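Acinetobacter secreted protease CpaA (Acinetobacter nosocomialis M2, PDB 6O38) is a secreted zinc metalloprotease of the reprolysin-like M12B family that carries a series of StcE-type beta-sandwich domains and binds the type II secretion chaperone CpaB. Local coordinates at residues T263-Y271 with W278-K286; L310-L321 with I333-N344. All coordinates share one frame; numbering follows the deposited sequence.

Interaction 1: residues T263-Y271 with W278-K286; sequences TGDQYEFMY and WQLISSPTK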
loop_
_atom_site.group_PDB
_atom_site.type_symbol
_atom_site.label_atom_id
_atom_site.label_comp_id
_atom_site.label_asym_id
_atom_site.label_seq_id
_atom_site.Cartn_x
_atom_site.Cartn_y
_atom_site.Cartn_z
ATOM N N THR A 263 12.583 -21.196 3.081
ATOM C CA THR A 263 13.235 -20.720 1.868
ATOM C C THR A 263 12.415 -19.609 1.220
ATOM O O THR A 263 11.228 -19.782 0.935
ATOM C CB THR A 263 13.428 -21.874 0.883
ATOM O OG1 THR A 263 14.053 -22.975 1.555
ATOM C CG2 THR A 263 14.301 -21.439 -0.284
ATOM N N GLY A 264 13.059 -18.467 0.988
ATOM C CA GLY A 264 12.409 -17.325 0.384
ATOM C C GLY A 264 11.588 -16.470 1.325
ATOM O O GLY A 264 11.072 -15.430 0.894
ATOM N N ASP A 265 11.447 -16.865 2.588
ATOM C CA ASP A 265 10.654 -16.089 3.529
ATOM C C ASP A 265 11.376 -14.803 3.927
ATOM O O ASP A 265 12.602 -14.683 3.830
ATOM C CB ASP A 265 10.341 -16.910 4.781
ATOM C CG ASP A 265 9.252 -17.938 4.548
ATOM O OD1 ASP A 265 8.721 -18.003 3.418
ATOM O OD2 ASP A 265 8.922 -18.677 5.500
ATOM N N GLN A 266 10.589 -13.831 4.383
ATOM C CA GLN A 266 11.116 -12.565 4.875
ATOM C C GLN A 266 10.251 -12.068 6.022
ATOM O O GLN A 266 9.023 -12.036 5.910
ATOM C CB GLN A 266 11.180 -11.517 3.757
ATOM C CG GLN A 266 11.826 -10.210 4.180
ATOM C CD GLN A 266 11.970 -9.226 3.036
ATOM O OE1 GLN A 266 12.755 -9.442 2.114
ATOM N NE2 GLN A 266 11.192 -8.150 3.077
ATOM N N TYR A 267 10.899 -11.677 7.117
ATOM C CA TYR A 267 10.237 -11.083 8.268
ATOM C C TYR A 267 10.815 -9.700 8.522
ATOM O O TYR A 267 12.013 -9.472 8.329
ATOM C CB TYR A 267 10.406 -11.950 9.522
ATOM C CG TYR A 267 9.630 -13.249 9.507
ATOM C CD1 TYR A 267 10.088 -14.345 8.790
ATOM C CD2 TYR A 267 8.449 -13.381 10.225
ATOM C CE1 TYR A 267 9.386 -15.536 8.779
ATOM C CE2 TYR A 267 7.738 -14.567 10.221
ATOM C CZ TYR A 267 8.212 -15.642 9.497
ATOM O OH TYR A 267 7.507 -16.823 9.489
ATOM N N GLU A 268 9.961 -8.779 8.961
ATOM C CA GLU A 268 10.377 -7.426 9.299
ATOM C C GLU A 268 9.864 -7.084 10.689
ATOM O O GLU A 268 8.691 -7.316 10.995
ATOM C CB GLU A 268 9.862 -6.410 8.274
ATOM C CG GLU A 268 10.617 -5.091 8.276
ATOM C CD GLU A 268 10.159 -4.154 7.175
ATOM O OE1 GLU A 268 10.595 -2.982 7.168
ATOM O OE2 GLU A 268 9.364 -4.588 6.315
ATOM N N PHE A 269 10.741 -6.530 11.521
ATOM C CA PHE A 269 10.403 -6.172 12.888
ATOM C C PHE A 269 10.724 -4.705 13.120
ATOM O O PHE A 269 11.648 -4.152 12.519
ATOM C CB PHE A 269 11.160 -7.035 13.911
ATOM C CG PHE A 269 10.940 -8.511 13.743
ATOM C CD1 PHE A 269 11.681 -9.237 12.824
ATOM C CD2 PHE A 269 9.990 -9.172 14.503
ATOM C CE1 PHE A 269 11.480 -10.594 12.668
ATOM C CE2 PHE A 269 9.783 -10.529 14.351
ATOM C CZ PHE A 269 10.530 -11.241 13.433
HETATM N N MSE A 270 9.948 -4.078 13.996
HETATM C CA MSE A 270 10.140 -2.672 14.319
HETATM C C MSE A 270 10.016 -2.450 15.819
HETATM O O MSE A 270 9.003 -2.804 16.423
HETATM C CB MSE A 270 9.128 -1.804 13.573
HETATM C CG MSE A 270 9.276 -0.317 13.836
HETATM SE SE MSE A 270 7.780 0.705 13.125
HETATM C CE MSE A 270 6.360 -0.026 14.243
ATOM N N TYR A 271 11.043 -1.858 16.418
ATOM C CA TYR A 271 11.056 -1.649 17.858
ATOM C C TYR A 271 10.183 -0.460 18.234
ATOM O O TYR A 271 10.144 0.552 17.528
ATOM C CB TYR A 271 12.483 -1.433 18.361
ATOM C CG TYR A 271 12.609 -1.539 19.862
ATOM C CD1 TYR A 271 12.579 -2.777 20.491
ATOM C CD2 TYR A 271 12.750 -0.406 20.652
ATOM C CE1 TYR A 271 12.689 -2.884 21.863
ATOM C CE2 TYR A 271 12.861 -0.503 22.026
ATOM C CZ TYR A 271 12.832 -1.744 22.626
ATOM O OH TYR A 271 12.942 -1.848 23.993
ATOM N N TRP A 278 9.650 -5.591 20.078
ATOM C CA TRP A 278 9.680 -5.547 18.622
ATOM C C TRP A 278 8.284 -5.850 18.090
ATOM O O TRP A 278 7.712 -6.901 18.400
ATOM C CB TRP A 278 10.689 -6.548 18.060
ATOM C CG TRP A 278 12.119 -6.226 18.371
ATOM C CD1 TRP A 278 12.843 -6.660 19.442
ATOM C CD2 TRP A 278 13.002 -5.407 17.595
ATOM N NE1 TRP A 278 14.122 -6.161 19.384
ATOM C CE2 TRP A 278 14.245 -5.387 18.259
ATOM C CE3 TRP A 278 12.862 -4.686 16.405
ATOM C CZ2 TRP A 278 15.339 -4.676 17.773
ATOM C CZ3 TRP A 278 13.949 -3.981 15.925
ATOM C CH2 TRP A 278 15.172 -3.981 16.609
ATOM N N GLN A 279 7.737 -4.931 17.302
ATOM C CA GLN A 279 6.452 -5.137 16.648
ATOM C C GLN A 279 6.663 -5.876 15.333
ATOM O O GLN A 279 7.564 -5.534 14.562
ATOM C CB GLN A 279 5.750 -3.800 16.403
ATOM C CG GLN A 279 4.410 -3.917 15.687
ATOM C CD GLN A 279 3.289 -4.361 16.609
ATOM O OE1 GLN A 279 3.497 -4.576 17.804
ATOM N NE2 GLN A 279 2.089 -4.499 16.055
ATOM N N LEU A 280 5.839 -6.892 15.086
ATOM C CA LEU A 280 5.900 -7.640 13.834
ATOM C C LEU A 280 5.079 -6.902 12.784
ATOM O O LEU A 280 3.849 -6.835 12.880
ATOM C CB LEU A 280 5.388 -9.064 14.034
ATOM C CG LEU A 280 5.273 -9.922 12.774
ATOM C CD1 LEU A 280 6.643 -10.164 12.160
ATOM C CD2 LEU A 280 4.578 -11.242 13.079
ATOM N N ILE A 281 5.755 -6.345 11.780
ATOM C CA ILE A 281 5.099 -5.527 10.764
ATOM C C ILE A 281 5.053 -6.193 9.397
ATOM O O ILE A 281 4.360 -5.681 8.503
ATOM C CB ILE A 281 5.759 -4.136 10.648
ATOM C CG1 ILE A 281 7.229 -4.273 10.248
ATOM C CG2 ILE A 281 5.627 -3.374 11.957
ATOM C CD1 ILE A 281 7.945 -2.948 10.108
ATOM N N SER A 282 5.756 -7.307 9.199
ATOM C CA SER A 282 5.723 -8.004 7.920
ATOM C C SER A 282 6.108 -9.457 8.144
ATOM O O SER A 282 7.127 -9.737 8.784
ATOM C CB SER A 282 6.670 -7.345 6.908
ATOM O OG SER A 282 6.789 -8.124 5.730
ATOM N N SER A 283 5.302 -10.372 7.611
ATOM C CA SER A 283 5.519 -11.801 7.779
ATOM C C SER A 283 4.904 -12.530 6.593
ATOM O O SER A 283 3.961 -12.020 5.979
ATOM C CB SER A 283 4.907 -12.309 9.092
ATOM O OG SER A 283 3.535 -11.967 9.182
ATOM N N PRO A 284 5.410 -13.713 6.250
ATOM C CA PRO A 284 4.894 -14.421 5.074
ATOM C C PRO A 284 3.509 -15.001 5.311
ATOM O O PRO A 284 3.064 -15.202 6.443
ATOM C CB PRO A 284 5.923 -15.538 4.846
ATOM C CG PRO A 284 7.129 -15.138 5.637
ATOM C CD PRO A 284 6.607 -14.366 6.802
ATOM N N THR A 285 2.824 -15.269 4.201
ATOM C CA THR A 285 1.514 -15.911 4.204
ATOM C C THR A 285 1.536 -17.047 3.196
ATOM O O THR A 285 1.760 -16.815 2.003
ATOM C CB THR A 285 0.400 -14.915 3.861
ATOM O OG1 THR A 285 0.395 -13.845 4.816
ATOM C CG2 THR A 285 -0.956 -15.608 3.869
ATOM N N LYS A 286 1.307 -18.269 3.669
ATOM C CA LYS A 286 1.165 -19.410 2.776
ATOM C C LYS A 286 -0.224 -19.392 2.151
ATOM O O LYS A 286 -1.232 -19.322 2.862
ATOM C CB LYS A 286 1.396 -20.718 3.532
ATOM C CG LYS A 286 1.257 -21.969 2.677
ATOM C CD LYS A 286 1.567 -23.220 3.487
ATOM C CE LYS A 286 1.407 -24.481 2.651
ATOM N NZ LYS A 286 2.024 -24.345 1.302
#

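Interaction 2: residues L310-L321 with I333-N344; sequences LSTSNWQPTLQL and IVSNASADTYIN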
loop_
_atom_site.group_PDB
_atom_site.type_symbol
_atom_site.label_atom_id
_atom_site.label_comp_id
_atom_site.label_asym_id
_atom_site.label_seq_id
_atom_site.Cartn_x
_atom_site.Cartn_y
_atom_site.Cartn_z
ATOM N N LEU A 310 -10.989 -21.677 -1.750
ATOM C CA LEU A 310 -11.855 -22.724 -2.273
ATOM C C LEU A 310 -12.490 -22.293 -3.587
ATOM O O LEU A 310 -12.954 -21.158 -3.728
ATOM C CB LEU A 310 -12.946 -23.073 -1.260
ATOM C CG LEU A 310 -12.537 -23.911 -0.049
ATOM C CD1 LEU A 310 -13.561 -23.771 1.063
ATOM C CD2 LEU A 310 -12.382 -25.368 -0.450
ATOM N N SER A 311 -12.509 -23.209 -4.552
ATOM C CA SER A 311 -13.135 -22.976 -5.845
ATOM C C SER A 311 -13.864 -24.246 -6.263
ATOM O O SER A 311 -13.900 -25.237 -5.529
ATOM C CB SER A 311 -12.102 -22.556 -6.897
ATOM O OG SER A 311 -11.277 -23.648 -7.266
ATOM N N THR A 312 -14.455 -24.210 -7.459
ATOM C CA THR A 312 -15.160 -25.381 -7.969
ATOM C C THR A 312 -14.191 -26.521 -8.269
ATOM O O THR A 312 -14.521 -27.695 -8.062
ATOM C CB THR A 312 -15.957 -25.006 -9.220
ATOM O OG1 THR A 312 -16.902 -23.980 -8.893
ATOM C CG2 THR A 312 -16.703 -26.213 -9.771
ATOM N N SER A 313 -12.985 -26.196 -8.737
ATOM C CA SER A 313 -12.028 -27.212 -9.153
ATOM C C SER A 313 -11.217 -27.788 -7.999
ATOM O O SER A 313 -10.568 -28.823 -8.181
ATOM C CB SER A 313 -11.080 -26.637 -10.209
ATOM O OG SER A 313 -10.428 -25.472 -9.733
ATOM N N ASN A 314 -11.231 -27.155 -6.821
ATOM C CA ASN A 314 -10.536 -27.691 -5.655
ATOM C C ASN A 314 -11.462 -27.816 -4.451
ATOM O O ASN A 314 -10.985 -27.870 -3.313
ATOM C CB ASN A 314 -9.312 -26.838 -5.299
ATOM C CG ASN A 314 -9.673 -25.414 -4.892
ATOM O OD1 ASN A 314 -10.846 -25.057 -4.780
ATOM N ND2 ASN A 314 -8.653 -24.595 -4.666
ATOM N N TRP A 315 -12.774 -27.850 -4.681
ATOM C CA TRP A 315 -13.740 -27.883 -3.594
ATOM C C TRP A 315 -13.511 -29.084 -2.684
ATOM O O TRP A 315 -13.128 -30.171 -3.128
ATOM C CB TRP A 315 -15.164 -27.914 -4.151
ATOM C CG TRP A 315 -16.215 -28.059 -3.094
ATOM C CD1 TRP A 315 -16.682 -27.084 -2.264
ATOM C CD2 TRP A 315 -16.926 -29.254 -2.751
ATOM N NE1 TRP A 315 -17.642 -27.596 -1.425
ATOM C CE2 TRP A 315 -17.810 -28.927 -1.704
ATOM C CE3 TRP A 315 -16.903 -30.568 -3.227
ATOM C CZ2 TRP A 315 -18.664 -29.865 -1.126
ATOM C CZ3 TRP A 315 -17.749 -31.499 -2.652
ATOM C CH2 TRP A 315 -18.618 -31.143 -1.613
ATOM N N GLN A 316 -13.760 -28.876 -1.394
ATOM C CA GLN A 316 -13.626 -29.901 -0.378
ATOM C C GLN A 316 -14.857 -29.864 0.517
ATOM O O GLN A 316 -15.304 -28.780 0.912
ATOM C CB GLN A 316 -12.358 -29.683 0.462
ATOM C CG GLN A 316 -11.766 -30.951 1.047
ATOM C CD GLN A 316 -11.090 -31.813 -0.000
ATOM O OE1 GLN A 316 -11.671 -32.777 -0.498
ATOM N NE2 GLN A 316 -9.855 -31.467 -0.343
ATOM N N PRO A 317 -15.435 -31.023 0.844
ATOM C CA PRO A 317 -16.648 -31.005 1.680
ATOM C C PRO A 317 -16.386 -30.557 3.105
ATOM O O PRO A 317 -17.203 -29.825 3.678
ATOM C CB PRO A 317 -17.133 -32.459 1.612
ATOM C CG PRO A 317 -15.894 -33.248 1.345
ATOM C CD PRO A 317 -15.065 -32.388 0.434
ATOM N N THR A 318 -15.271 -30.974 3.699
ATOM C CA THR A 318 -14.912 -30.596 5.057
ATOM C C THR A 318 -13.449 -30.183 5.102
ATOM O O THR A 318 -12.611 -30.727 4.379
ATOM C CB THR A 318 -15.150 -31.741 6.062
ATOM O OG1 THR A 318 -14.236 -32.812 5.796
ATOM C CG2 THR A 318 -16.577 -32.262 5.972
ATOM N N LEU A 319 -13.151 -29.209 5.958
ATOM C CA LEU A 319 -11.784 -28.764 6.195
ATOM C C LEU A 319 -11.508 -28.785 7.688
ATOM O O LEU A 319 -12.324 -28.308 8.483
ATOM C CB LEU A 319 -11.538 -27.359 5.635
ATOM C CG LEU A 319 -11.493 -27.208 4.114
ATOM C CD1 LEU A 319 -11.196 -25.767 3.735
ATOM C CD2 LEU A 319 -10.455 -28.145 3.521
ATOM N N GLN A 320 -10.357 -29.333 8.062
ATOM C CA GLN A 320 -9.912 -29.368 9.447
ATOM C C GLN A 320 -8.850 -28.293 9.638
ATOM O O GLN A 320 -7.827 -28.299 8.944
ATOM C CB GLN A 320 -9.355 -30.747 9.803
ATOM C CG GLN A 320 -8.981 -30.928 11.267
ATOM C CD GLN A 320 -10.182 -31.210 12.151
ATOM O OE1 GLN A 320 -11.304 -31.362 11.666
ATOM N NE2 GLN A 320 -9.950 -31.287 13.457
ATOM N N LEU A 321 -9.101 -27.370 10.564
ATOM C CA LEU A 321 -8.129 -26.330 10.857
ATOM C C LEU A 321 -6.837 -26.963 11.374
ATOM O O LEU A 321 -6.861 -28.073 11.918
ATOM C CB LEU A 321 -8.701 -25.348 11.878
ATOM C CG LEU A 321 -9.815 -24.449 11.332
ATOM C CD1 LEU A 321 -10.344 -23.509 12.403
ATOM C CD2 LEU A 321 -9.324 -23.663 10.123
ATOM N N ILE A 333 -10.077 -18.180 5.036
ATOM C CA ILE A 333 -10.647 -19.080 4.044
ATOM C C ILE A 333 -11.624 -18.292 3.184
ATOM O O ILE A 333 -12.522 -17.622 3.707
ATOM C CB ILE A 333 -11.341 -20.284 4.707
ATOM C CG1 ILE A 333 -10.348 -21.031 5.600
ATOM C CG2 ILE A 333 -11.905 -21.220 3.651
ATOM C CD1 ILE A 333 -10.950 -22.189 6.354
ATOM N N VAL A 334 -11.436 -18.363 1.868
ATOM C CA VAL A 334 -12.339 -17.746 0.908
ATOM C C VAL A 334 -12.933 -18.857 0.054
ATOM O O VAL A 334 -12.290 -19.880 -0.207
ATOM C CB VAL A 334 -11.638 -16.677 0.036
ATOM C CG1 VAL A 334 -10.612 -15.909 0.856
ATOM C CG2 VAL A 334 -10.991 -17.297 -1.192
ATOM N N SER A 335 -14.187 -18.669 -0.350
ATOM C CA SER A 335 -14.918 -19.689 -1.092
ATOM C C SER A 335 -15.589 -19.054 -2.298
ATOM O O SER A 335 -16.378 -18.114 -2.150
ATOM C CB SER A 335 -15.958 -20.379 -0.204
ATOM O OG SER A 335 -16.691 -21.344 -0.939
ATOM N N ASN A 336 -15.271 -19.566 -3.486
ATOM C CA ASN A 336 -15.997 -19.233 -4.705
ATOM C C ASN A 336 -16.634 -20.471 -5.324
ATOM O O ASN A 336 -16.991 -20.460 -6.506
ATOM C CB ASN A 336 -15.074 -18.543 -5.711
ATOM C CG ASN A 336 -14.638 -17.167 -5.250
ATOM O OD1 ASN A 336 -15.394 -16.199 -5.346
ATOM N ND2 ASN A 336 -13.415 -17.072 -4.739
ATOM N N ALA A 337 -16.779 -21.538 -4.544
ATOM C CA ALA A 337 -17.472 -22.738 -4.979
ATOM C C ALA A 337 -18.957 -22.625 -4.664
ATOM O O ALA A 337 -19.362 -21.924 -3.734
ATOM C CB ALA A 337 -16.884 -23.980 -4.305
ATOM N N SER A 338 -19.770 -23.331 -5.452
ATOM C CA SER A 338 -21.217 -23.227 -5.292
ATOM C C SER A 338 -21.688 -23.915 -4.016
ATOM O O SER A 338 -22.620 -23.439 -3.356
ATOM C CB SER A 338 -21.921 -23.817 -6.512
ATOM O OG SER A 338 -21.880 -25.233 -6.484
ATOM N N ALA A 339 -21.057 -25.026 -3.648
ATOM C CA ALA A 339 -21.450 -25.783 -2.468
ATOM C C ALA A 339 -20.708 -25.290 -1.232
ATOM O O ALA A 339 -19.610 -24.734 -1.321
ATOM C CB ALA A 339 -21.187 -27.276 -2.673
ATOM N N ASP A 340 -21.322 -25.507 -0.071
ATOM C CA ASP A 340 -20.719 -25.108 1.190
ATOM C C ASP A 340 -19.561 -26.032 1.556
ATOM O O ASP A 340 -19.413 -27.138 1.027
ATOM C CB ASP A 340 -21.755 -25.119 2.315
ATOM C CG ASP A 340 -22.824 -24.061 2.135
ATOM O OD1 ASP A 340 -22.731 -23.272 1.172
ATOM O OD2 ASP A 340 -23.758 -24.020 2.964
ATOM N N THR A 341 -18.733 -25.561 2.485
ATOM C CA THR A 341 -17.635 -26.339 3.039
ATOM C C THR A 341 -17.664 -26.206 4.553
ATOM O O THR A 341 -17.717 -25.089 5.078
ATOM C CB THR A 341 -16.282 -25.872 2.491
ATOM O OG1 THR A 341 -16.187 -26.206 1.100
ATOM C CG2 THR A 341 -15.138 -26.532 3.250
ATOM N N TYR A 342 -17.633 -27.338 5.248
ATOM C CA TYR A 342 -17.643 -27.328 6.703
ATOM C C TYR A 342 -16.229 -27.159 7.245
ATOM O O TYR A 342 -15.266 -27.703 6.697
ATOM C CB TYR A 342 -18.269 -28.614 7.240
ATOM C CG TYR A 342 -19.732 -28.756 6.894
ATOM C CD1 TYR A 342 -20.702 -28.042 7.588
ATOM C CD2 TYR A 342 -20.147 -29.599 5.871
ATOM C CE1 TYR A 342 -22.042 -28.164 7.275
ATOM C CE2 TYR A 342 -21.486 -29.728 5.550
ATOM C CZ TYR A 342 -22.428 -29.008 6.255
ATOM O OH TYR A 342 -23.763 -29.134 5.941
ATOM N N ILE A 343 -16.112 -26.391 8.326
ATOM C CA ILE A 343 -14.835 -26.104 8.965
ATOM C C ILE A 343 -14.886 -26.653 10.382
ATOM O O ILE A 343 -15.847 -26.398 11.117
ATOM C CB ILE A 343 -14.533 -24.594 8.981
ATOM C CG1 ILE A 343 -14.623 -24.011 7.570
ATOM C CG2 ILE A 343 -13.159 -24.330 9.580
ATOM C CD1 ILE A 343 -13.639 -24.611 6.598
ATOM N N ASN A 344 -13.858 -27.408 10.764
ATOM C CA ASN A 344 -13.810 -28.046 12.069
ATOM C C ASN A 344 -12.451 -27.817 12.715
ATOM O O ASN A 344 -11.453 -27.548 12.042
ATOM C CB ASN A 344 -14.098 -29.550 11.973
ATOM C CG ASN A 344 -15.496 -29.844 11.469
ATOM O OD1 ASN A 344 -16.475 -29.701 12.203
ATOM N ND2 ASN A 344 -15.598 -30.256 10.211
#

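Interaction 1: residues T263-Y271 with W278-K286
Asp-265 lays its carboxylate against the Pro-284 ring, with OD2 held in a salt bridge to Lys-262. Two residues on, Tyr-267 takes the same proline over one face of its phenol: Pro-284 CD lies 3.6 Å from the ring centroid, 18° off the ring normal. At Glu-268 the antiparallel register slips by one residue in a classic beta bulge, Ile-281 and Ser-282 both facing Glu-268. Glu-268 N donates to Ser-282 O, while Glu-268 O receives Ile-281 N at 3.2 Å and, weakly, Ser-282 N. With CG1 of Ile-281 placed between its own backbone N and carbonyl carbon (chi1 61°), CD1 reaches the extended arm of Glu-268. Phe-269 brings CE2 to Leu-280 CD1. Met-270, a selenomethionine, sets CB 3.8 Å from Ile-281 CD1 and exchanges both backbone bonds with Gln-279. Last, Tyr-271 covers Trp-278 twice: CB sits over the indole's six-membered ring, and the phenol turns its edge to the five-membered ring, planes 67° apart. Strands 266-272 and 277-288 thus make a beta hairpin. Strand 235-240 runs along the far side of 266-272, with Arg-235 bridging to Glu-268, while Asn-124 and Asp-122 of the chaperone CpaB hydrogen-bond Ser-282 OG.

Interaction 2: residues L310-L321 with I333-N344
Trp-315 and Thr-341 slide past each other in opposite directions. The indole NE1 donates to Asp-340 O at 3.1 Å; that oxygen lies in the ring plane, yet the N-H comes in from above the carbonyl plane, 57° out of it. CB of Ala-339 covers one face of the indole. Thr-341 OG1 gives its proton to Gln-316 O at 2.7 Å, meeting the carbonyl almost head-on. OG1 stands anti to the carbonyl carbon of its own residue (chi1 -69°), which leaves the methyl CG2 anti to the backbone N, against Leu-319 CG. Leu-310 reaches in tip to tip, CD1 lying 3.6 Å from Thr-341 OG1. Leu-319 lies side by side with Ile-343, CB to CD1 3.6 Å, and Leu-321 crosses Ile-343 at about a right angle.

Backbone pairing sets these side chains in place. Strands 318-320 and 341-344 run parallel, 22° apart, joined by four bonds from Tyr-342 N to Pro-317 O through Leu-321 N to Asn-344 O. A separate parallel pairing at Leu-310 uses its N and O to grip Val-334 O and Asn-336 N. Farther out, Phe-361 touches Leu-321, Ile-333 and Ile-343, Ile-353 backs Thr-341 and Ile-333, and Ile-294 covers Leu-310 and Leu-319.

The chemistry is thus divided: an apolar interior of leucine and isoleucine within this beta-rich domain, and two loops, one offering the carbonyl of Gln-316 and the other that of Asp-340, each taking a donor from the facing segment, Thr-341 OG1 and Trp-315 NE1, which fixes the loops to each other.

Interaction 1 closes before interaction 2 opens along the chain. Their centres lie 28 Å apart and their nearest atoms about 9 Å, so they do not touch. They belong to successive StcE-type beta-sandwich units of the chain. What connects them is strand pairing: strand 277-288, the second arm of the hairpin in interaction 1, runs parallel to strand 305-310, whose last residue, Leu-310, opens interaction 2, and which pairs in parallel with strand 330-335. The short strands 318-320 and 341-344 belong to a separate three-stranded sheet that ends with 350-353. CpaB reaches interaction 1 but does not touch interaction 2, so of these two contacts only the first borders the chaperone.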